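Local structure of transcriptional regulator (Rhodococcus sp., 2O0Y) at the interface of chains A and B. The protein probably binds DNA through a helix-turn-helix domain and regulates transcription as a member of the IclR family. Coordinates in Å, arbitrary orientation; residue numbers count along the deposited sequence, not the author numbering. Chains: chain A/B, Transcriptional regulator.

The interface of chains A and B. Residues chain A 93, 118, 120; chain B 66, 68-69, 79-80.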
ATOM      1  N   TRP A  93       6.626  -3.780  -2.410  1.00 20.37           N
ATOM      2  CA  TRP A  93       6.868  -2.662  -3.319  1.00 21.13           C
ATOM      3  C   TRP A  93       7.042  -1.325  -2.595  1.00 23.22           C
ATOM      4  O   TRP A  93       7.506  -0.353  -3.190  1.00 24.87           O
ATOM      5  CB  TRP A  93       5.730  -2.592  -4.341  1.00 19.68           C
ATOM      6  CG  TRP A  93       5.896  -3.744  -5.306  1.00 19.01           C
ATOM      7  CD1 TRP A  93       5.228  -4.927  -5.299  1.00 16.95           C
ATOM      8  CD2 TRP A  93       6.875  -3.824  -6.333  1.00 18.13           C
ATOM      9  NE1 TRP A  93       5.741  -5.778  -6.280  1.00 15.51           N
ATOM     10  CE2 TRP A  93       6.751  -5.098  -6.937  1.00 18.37           C
ATOM     11  CE3 TRP A  93       7.881  -2.940  -6.785  1.00 23.49           C
ATOM     12  CZ2 TRP A  93       7.575  -5.498  -8.008  1.00 20.70           C
ATOM     13  CZ3 TRP A  93       8.698  -3.337  -7.855  1.00 25.19           C
ATOM     14  CH2 TRP A  93       8.517  -4.596  -8.474  1.00 23.21           C
ATOM     15  N   ILE A 118       8.034   1.884 -12.525  1.00 24.10           N
ATOM     16  CA  ILE A 118       9.014   0.953 -13.064  1.00 24.84           C
ATOM     17  C   ILE A 118       8.456   0.405 -14.370  1.00 25.55           C
ATOM     18  O   ILE A 118       7.277   0.655 -14.717  1.00 24.91           O
ATOM     19  CB  ILE A 118       9.306  -0.248 -12.115  1.00 25.80           C
ATOM     20  CG1 ILE A 118       8.057  -1.088 -11.931  1.00 28.08           C
ATOM     21  CG2 ILE A 118       9.883   0.266 -10.776  1.00 25.60           C
ATOM     22  CD1 ILE A 118       8.312  -2.420 -11.197  1.00 28.45           C
ATOM     23  N   GLN A 120       7.576  -2.928 -16.709  1.00 24.04           N
ATOM     24  CA  GLN A 120       7.385  -4.376 -16.685  1.00 25.37           C
ATOM     25  C   GLN A 120       7.039  -4.746 -18.098  1.00 25.55           C
ATOM     26  O   GLN A 120       6.047  -4.276 -18.607  1.00 26.54           O
ATOM     27  CB  GLN A 120       6.252  -4.763 -15.714  1.00 27.17           C
ATOM     28  CG  GLN A 120       6.651  -4.433 -14.249  1.00 30.22           C
ATOM     29  CD  GLN A 120       7.437  -5.519 -13.583  1.00 36.84           C
ATOM     30  OE1 GLN A 120       6.873  -6.614 -13.262  1.00 30.13           O
ATOM     31  NE2 GLN A 120       8.801  -5.271 -13.414  1.00 32.33           N
TER
ATOM     32  N   SER B  66       2.168  -9.113 -14.769  1.00 25.96           N
ATOM     33  CA  SER B  66       2.668  -8.397 -13.564  1.00 24.43           C
ATOM     34  C   SER B  66       2.136  -8.886 -12.251  1.00 24.70           C
ATOM     35  O   SER B  66       2.279  -8.193 -11.246  1.00 26.59           O
ATOM     36  CB  SER B  66       2.489  -6.889 -13.704  1.00 25.31           C
ATOM     37  OG  SER B  66       3.389  -6.463 -14.719  1.00 22.86           O
ATOM     38  N   LEU B  68       3.411 -11.604 -11.009  1.00 23.43           N
ATOM     39  CA  LEU B  68       4.681 -11.906 -10.378  1.00 24.06           C
ATOM     40  C   LEU B  68       5.716 -11.058 -11.070  1.00 25.51           C
ATOM     41  O   LEU B  68       5.446 -10.573 -12.171  1.00 24.98           O
ATOM     42  CB  LEU B  68       5.068 -13.360 -10.572  1.00 23.86           C
ATOM     43  CG  LEU B  68       4.226 -14.407  -9.875  1.00 23.87           C
ATOM     44  CD1 LEU B  68       4.869 -15.798 -10.210  1.00 24.26           C
ATOM     45  CD2 LEU B  68       4.192 -14.250  -8.341  1.00 23.27           C
ATOM     46  N   THR B  69       6.852 -10.820 -10.416  1.00 24.99           N
ATOM     47  CA  THR B  69       8.006 -10.148 -11.045  1.00 27.62           C
ATOM     48  C   THR B  69       9.258 -10.969 -10.860  1.00 28.67           C
ATOM     49  O   THR B  69       9.482 -11.455  -9.762  1.00 28.85           O
ATOM     50  CB  THR B  69       8.274  -8.859 -10.298  1.00 27.19           C
ATOM     51  OG1 THR B  69       7.147  -8.057 -10.508  1.00 27.35           O
ATOM     52  CG2 THR B  69       9.437  -8.131 -10.842  1.00 26.98           C
ATOM     53  N   GLY B  79       4.004  -9.248  -8.041  1.00 17.37           N
ATOM     54  CA  GLY B  79       4.376  -8.124  -8.932  1.00 15.65           C
ATOM     55  C   GLY B  79       3.399  -6.975  -8.829  1.00 14.76           C
ATOM     56  O   GLY B  79       2.450  -7.007  -8.054  1.00 14.44           O
ATOM     57  N   PRO B  80       3.666  -5.893  -9.563  1.00 15.30           N
ATOM     58  CA  PRO B  80       2.949  -4.619  -9.359  1.00 15.52           C
ATOM     59  C   PRO B  80       1.471  -4.705  -9.621  1.00 16.68           C
ATOM     60  O   PRO B  80       0.694  -3.910  -9.087  1.00 15.82           O
ATOM     61  CB  PRO B  80       3.590  -3.696 -10.427  1.00 17.08           C
ATOM     62  CG  PRO B  80       4.923  -4.322 -10.735  1.00 18.53           C
ATOM     63  CD  PRO B  80       4.751  -5.817 -10.575  1.00 15.43           C
TER
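B:Pro80 wedges into the angle between A:Gln120 and A:Trp93, and the patch is a worked example of how an apolar wedge and a polar pair can share a small interface. The protein belongs to the IclR family, whose DNA-binding part is a helix-turn-helix with a short beta wing. Here chain B supplies strand 68-70 and the start of the 3-10 helix 80-85, while chain A offers the end of helix 80-93 and of strand 113-120, the latter within its C-terminal IclR domain. IclR regulators are generally dimeric, so the contact may well belong to the working dimer.

The pyrrolidine of B:Pro80 lies over one face of the A:Trp93 indole, with CG 4.0 Å above the ring plane and displaced toward the rim. Its CD comes within 3.8 Å of CZ2 on the benzene part of A:Trp93. Ring atom NE1 of A:Trp93 lies beside the backbone of B:Gly79. From another direction the terminal methyl CD1 of A:Ile118 reaches CG of B:Pro80 at 3.9 Å, the side chains nearly at right angles.

The side chains of A:Gln120 and B:Pro80 come from opposite directions, the glutamine CG lying against the proline CG and OE1 3.5 Å from the proline CD. The chain is bent rather than extended at chi2 (-86°), which swings the amide toward B:Thr69, and the carbonyl OE1 of A:Gln120 accepts a hydrogen bond of 3.1 Å from hydroxyl OG1 of B:Thr69. The donor stands 36° out of the carbonyl plane, off the lone-pair direction. That same hydroxyl also borders the indole, 3.6 Å from CZ2 of A:Trp93, while the B:Thr69 methyl CG2 lies near the amide NE2 of A:Gln120. B:Ser66 flanks the aliphatic stem, its OG 3.5 Å from CB of A:Gln120.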